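Local coordinates for protein beta-phosphoglucomutase (PDB 3DV9) that probably interconverts beta-glucose 1-phosphate and glucose 6-phosphate as a magnesium-binding phosphotransferase of the haloacid dehalogenase superfamily, at residues 10-13 against 17-20; 23-28 against 178-183. All blocks are in the same frame, centred on the assembly; numbering follows the deposited sequence. Where two conformers were deposited one is given.

Contact 1: 10-13 against 17-20; sequences NNYL and GYES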
loop_
_atom_site.group_PDB
_atom_site.type_symbol
_atom_site.label_atom_id
_atom_site.label_comp_id
_atom_site.label_asym_id
_atom_site.label_seq_id
_atom_site.Cartn_x
_atom_site.Cartn_y
_atom_site.Cartn_z
ATOM N N ASN A 10 2.208 -18.077 13.361
ATOM C CA ASN A 10 2.277 -19.523 13.192
ATOM C C ASN A 10 1.401 -20.040 12.076
ATOM O O ASN A 10 1.789 -20.978 11.369
ATOM C CB ASN A 10 2.047 -20.244 14.512
ATOM C CG ASN A 10 3.231 -20.104 15.436
ATOM O OD1 ASN A 10 4.403 -20.235 14.998
ATOM N ND2 ASN A 10 2.962 -19.816 16.706
ATOM N N ASN A 11 0.223 -19.445 11.907
ATOM C CA ASN A 11 -0.634 -19.772 10.745
ATOM C C ASN A 11 0.042 -19.488 9.384
ATOM O O ASN A 11 0.003 -20.337 8.461
ATOM C CB ASN A 11 -1.981 -19.038 10.846
ATOM C CG ASN A 11 -2.921 -19.688 11.900
ATOM O OD1 ASN A 11 -2.760 -20.862 12.243
ATOM N ND2 ASN A 11 -3.899 -18.921 12.401
ATOM N N TYR A 12 0.635 -18.296 9.265
ATOM C CA TYR A 12 1.446 -17.931 8.115
ATOM C C TYR A 12 2.584 -18.922 7.870
ATOM O O TYR A 12 2.736 -19.417 6.754
ATOM C CB TYR A 12 1.990 -16.498 8.247
ATOM C CG TYR A 12 2.991 -16.152 7.188
ATOM C CD1 TYR A 12 2.571 -15.685 5.939
ATOM C CD2 TYR A 12 4.357 -16.241 7.442
ATOM C CE1 TYR A 12 3.481 -15.359 4.965
ATOM C CE2 TYR A 12 5.296 -15.920 6.465
ATOM C CZ TYR A 12 4.846 -15.484 5.231
ATOM O OH TYR A 12 5.722 -15.160 4.242
ATOM N N LEU A 13 3.379 -19.219 8.897
ATOM C CA LEU A 13 4.490 -20.157 8.741
ATOM C C LEU A 13 4.008 -21.528 8.264
ATOM O O LEU A 13 4.584 -22.106 7.330
ATOM C CB LEU A 13 5.253 -20.314 10.045
ATOM C CG LEU A 13 5.922 -19.045 10.557
ATOM C CD1 LEU A 13 6.623 -19.382 11.888
ATOM C CD2 LEU A 13 6.898 -18.405 9.552
ATOM N N GLY A 17 5.114 -23.109 4.721
ATOM C CA GLY A 17 6.209 -24.049 4.918
ATOM C C GLY A 17 7.515 -23.398 5.322
ATOM O O GLY A 17 8.586 -23.864 4.942
ATOM N N TYR A 18 7.429 -22.333 6.117
ATOM C CA TYR A 18 8.608 -21.736 6.719
ATOM C C TYR A 18 8.770 -22.129 8.172
ATOM O O TYR A 18 7.789 -22.440 8.847
ATOM C CB TYR A 18 8.557 -20.194 6.637
ATOM C CG TYR A 18 8.440 -19.636 5.237
ATOM C CD1 TYR A 18 9.385 -19.969 4.257
ATOM C CD2 TYR A 18 7.403 -18.745 4.895
ATOM C CE1 TYR A 18 9.280 -19.453 2.960
ATOM C CE2 TYR A 18 7.293 -18.236 3.610
ATOM C CZ TYR A 18 8.231 -18.590 2.653
ATOM O OH TYR A 18 8.142 -18.050 1.399
ATOM N N GLU A 19 10.025 -22.114 8.634
ATOM C CA GLU A 19 10.307 -22.374 10.037
ATOM C C GLU A 19 10.101 -21.112 10.855
ATOM O O GLU A 19 9.691 -21.194 12.009
ATOM C CB GLU A 19 11.727 -22.900 10.258
ATOM C CG GLU A 19 11.952 -24.340 9.799
ATOM C CD GLU A 19 11.066 -25.343 10.519
ATOM O OE1 GLU A 19 10.446 -26.186 9.827
ATOM O OE2 GLU A 19 10.985 -25.280 11.770
ATOM N N SER A 20 10.378 -19.951 10.258
ATOM C CA SER A 20 10.279 -18.704 10.979
ATOM C C SER A 20 10.203 -17.536 10.000
ATOM O O SER A 20 10.465 -17.689 8.806
ATOM C CB SER A 20 11.526 -18.489 11.841
ATOM O OG SER A 20 12.636 -18.286 10.980
#

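Contact 2: 23-28 against 178-183; sequences LKAVLF and GGFKPN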
loop_
_atom_site.group_PDB
_atom_site.type_symbol
_atom_site.label_atom_id
_atom_site.label_comp_id
_atom_site.label_asym_id
_atom_site.label_seq_id
_atom_site.Cartn_x
_atom_site.Cartn_y
_atom_site.Cartn_z
ATOM N N LEU A 23 13.136 -11.432 10.178
ATOM C CA LEU A 23 12.773 -10.111 9.724
ATOM C C LEU A 23 13.977 -9.257 9.303
ATOM O O LEU A 23 14.902 -9.035 10.110
ATOM C CB LEU A 23 11.966 -9.392 10.800
ATOM C CG LEU A 23 11.397 -8.037 10.363
ATOM C CD1 LEU A 23 10.462 -8.168 9.190
ATOM C CD2 LEU A 23 10.622 -7.371 11.506
ATOM N N LYS A 24 13.959 -8.796 8.042
ATOM C CA LYS A 24 15.012 -7.922 7.533
ATOM C C LYS A 24 14.460 -6.642 6.923
ATOM O O LYS A 24 15.175 -5.655 6.801
ATOM C CB LYS A 24 15.864 -8.664 6.498
ATOM C CG LYS A 24 16.440 -9.956 7.039
ATOM C CD LYS A 24 17.491 -10.523 6.117
ATOM C CE LYS A 24 17.961 -11.904 6.613
ATOM N NZ LYS A 24 18.898 -11.851 7.773
ATOM N N ALA A 25 13.213 -6.689 6.485
ATOM C CA ALA A 25 12.663 -5.587 5.698
ATOM C C ALA A 25 11.194 -5.353 6.039
ATOM O O ALA A 25 10.454 -6.289 6.363
ATOM C CB ALA A 25 12.789 -5.927 4.159
ATOM N N VAL A 26 10.763 -4.103 5.894
ATOM C CA VAL A 26 9.349 -3.741 6.101
ATOM C C VAL A 26 8.943 -2.890 4.903
ATOM O O VAL A 26 9.505 -1.813 4.663
ATOM C CB VAL A 26 9.065 -3.003 7.456
ATOM C CG1 VAL A 26 7.514 -2.830 7.670
ATOM C CG2 VAL A 26 9.672 -3.758 8.655
ATOM N N LEU A 27 7.988 -3.423 4.137
ATOM C CA LEU A 27 7.556 -2.865 2.859
ATOM C C LEU A 27 6.301 -2.075 3.089
ATOM O O LEU A 27 5.246 -2.648 3.368
ATOM C CB LEU A 27 7.252 -4.001 1.848
ATOM C CG LEU A 27 8.466 -4.620 1.166
ATOM C CD1 LEU A 27 9.753 -4.595 1.933
ATOM C CD2 LEU A 27 8.131 -6.017 0.551
ATOM N N PHE A 28 6.407 -0.749 2.997
ATOM C CA PHE A 28 5.259 0.143 3.261
ATOM C C PHE A 28 4.559 0.599 2.015
ATOM O O PHE A 28 5.162 1.221 1.107
ATOM C CB PHE A 28 5.724 1.399 3.981
ATOM C CG PHE A 28 6.101 1.177 5.396
ATOM C CD1 PHE A 28 5.161 1.437 6.406
ATOM C CD2 PHE A 28 7.375 0.730 5.739
ATOM C CE1 PHE A 28 5.485 1.246 7.763
ATOM C CE2 PHE A 28 7.719 0.516 7.101
ATOM C CZ PHE A 28 6.783 0.796 8.104
ATOM N N GLY A 178 15.447 -5.558 -3.017
ATOM C CA GLY A 178 16.053 -5.494 -1.682
ATOM C C GLY A 178 16.903 -6.705 -1.372
ATOM O O GLY A 178 17.730 -6.683 -0.450
ATOM N N GLY A 179 16.719 -7.742 -2.177
ATOM C CA GLY A 179 17.420 -9.021 -2.012
ATOM C C GLY A 179 16.859 -9.842 -0.851
ATOM O O GLY A 179 17.622 -10.575 -0.177
ATOM N N PHE A 180 15.547 -9.724 -0.619
ATOM C CA PHE A 180 14.866 -10.430 0.482
ATOM C C PHE A 180 14.002 -11.615 0.056
ATOM O O PHE A 180 13.385 -11.606 -1.019
ATOM C CB PHE A 180 14.018 -9.428 1.285
ATOM C CG PHE A 180 14.793 -8.253 1.746
ATOM C CD1 PHE A 180 15.845 -8.426 2.663
ATOM C CD2 PHE A 180 14.478 -6.951 1.300
ATOM C CE1 PHE A 180 16.597 -7.326 3.095
ATOM C CE2 PHE A 180 15.212 -5.848 1.729
ATOM C CZ PHE A 180 16.290 -6.017 2.642
ATOM N N LYS A 181 13.923 -12.615 0.926
ATOM C CA LYS A 181 12.974 -13.737 0.781
ATOM C C LYS A 181 11.606 -13.333 1.338
ATOM O O LYS A 181 11.527 -12.394 2.141
ATOM C CB LYS A 181 13.519 -14.967 1.525
ATOM C CG LYS A 181 14.947 -15.383 1.040
ATOM C CD LYS A 181 15.312 -16.778 1.454
ATOM C CE LYS A 181 15.532 -16.907 2.958
ATOM N NZ LYS A 181 15.827 -18.355 3.356
ATOM N N PRO A 182 10.519 -14.007 0.901
ATOM C CA PRO A 182 9.207 -13.584 1.406
ATOM C C PRO A 182 9.063 -13.665 2.927
ATOM O O PRO A 182 8.363 -12.833 3.510
ATOM C CB PRO A 182 8.229 -14.526 0.699
ATOM C CG PRO A 182 8.997 -14.940 -0.583
ATOM C CD PRO A 182 10.388 -15.118 -0.079
ATOM N N ASN A 183 9.745 -14.619 3.557
ATOM C CA ASN A 183 9.708 -14.759 5.024
ATOM C C ASN A 183 10.702 -13.827 5.768
ATOM O O ASN A 183 10.940 -13.997 6.963
ATOM C CB ASN A 183 9.949 -16.210 5.439
ATOM C CG ASN A 183 11.360 -16.651 5.163
ATOM O OD1 ASN A 183 11.880 -16.432 4.063
ATOM N ND2 ASN A 183 11.989 -17.305 6.159
#

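Contact 1: 10-13 against 17-20
Leu13 and Tyr18 mark the closest approach of the two backbones, their CA atoms 4.9 Å apart where helix 2-16 gives way to the loop behind it. The carbonyl of Leu13 receives two amides. Tyr18 N donates to Leu13 O at 3.1 Å with an N-H...O angle of 148°, whereas the bond from Gly17 N to Leu13 O is bent and weak. Gly17 is the first residue to leave helical geometry and does so with positive phi, which swings the chain back along the last turn and brings 18-20 against the side of the helix.

The returning chain is met by Leu13, whose two methyls share the work. Leu13 CD2 lies 3.4 Å from Ser20 C and also touches the CB of Tyr18; Leu13 CD1 is 3.6 Å from Glu19 O. Beside it, Tyr12 and Tyr18 meet at an oblique angle, ring planes inclined by 34° and centroids 6.0 Å apart. With chi1 at 172° the Tyr12 ring extends away from its backbone N and swings beside the loop, which sets Tyr12 OH 3.5 Å from Tyr18 CE2. That hydroxyl gives its hydrogen bond to Gly202 O, beyond both segments, and meets Tyr18 only by packing.

The example illustrates how a glycine-ended helix can be closed by two layers of interaction. One carbonyl of the last turn is satisfied by backbone amides of the reversal, while leucine and tyrosine carbons cover the turned chain; the hydrogen bond of Tyr12 OH to Gly202 O is likely to hold the outer end of the Tyr12 side chain in place beside Tyr18, while the ring's turn about CB-CG is left to the packing around it.

Contact 2: 23-28 against 178-183
The methyl of Ala25 sits over one face of the Phe180 ring in a CH-pi arrangement, with Ala25 CB 3.6 Å from the ring centroid and 19° off the ring normal. It leans toward one side of the ring, its nearest atom being Phe180 CE2, 3.4 Å from Ala25 CB. Lys24 adds a second touch through the base of its side chain, Lys24 CB approaching Phe180 CE1 obliquely at 3.7 Å, while the rest of the lysine leads away to a long, weak ion pair with Asp22.

The other face of the ring is covered from within its own segment. Gly178 O lies 3.4 Å above the plane of the Phe180 ring, over its centre, so the ring is sandwiched between a methyl and a carbonyl. Phe180 has CG anti to its carbonyl carbon (chi1 -53°), which lays the ring back across the helix end; any CB on Gly178 would collide with Phe180 CE2. Replacing Phe180 by a valine would probably open a gap between the helix end and the strand and leave the Ala25 methyl without the aromatic face it rests on.

Further out, the backbone sets this geometry. Gly179, with positive phi, is the C-prime residue of a Schellman motif ending helix 169-178, and the amide of Phe180 bonds to Leu175 O. On the other side, Ala25 is fixed by backbone hydrogen bonds to Glu184 and Leu186. Strand 25-29 thereby pairs in parallel with strand 185-189, and its far end carries Asp29 of the magnesium site. The whole is a helix-to-strand turn packed on the neighbouring central strand, in the Rossmann-like parallel sheet characteristic of haloacid dehalogenase family proteins.

Overall arrangement
From the N terminus, the chain runs through helix 2-16 and at once folds back on it, so contact 1 closes a short local loop of three intervening residues. It is complete before strand 25-29 opens contact 2, which spans some 150 residues to reach the loop between helix 169-178 and strand 185-189. The two contacts are thus in series, neither nested nor crossed. Their centres are about 15 Å apart, yet they touch: Ser20 O and Asn183 ND2 probably hydrogen-bond, and the Tyr18 side chain packs on Pro182 and Asn183. Together they tie the end of helix 2-16 to the loop leading into strand 185-189, the neighbour of strand 25-29 within the parallel sheet.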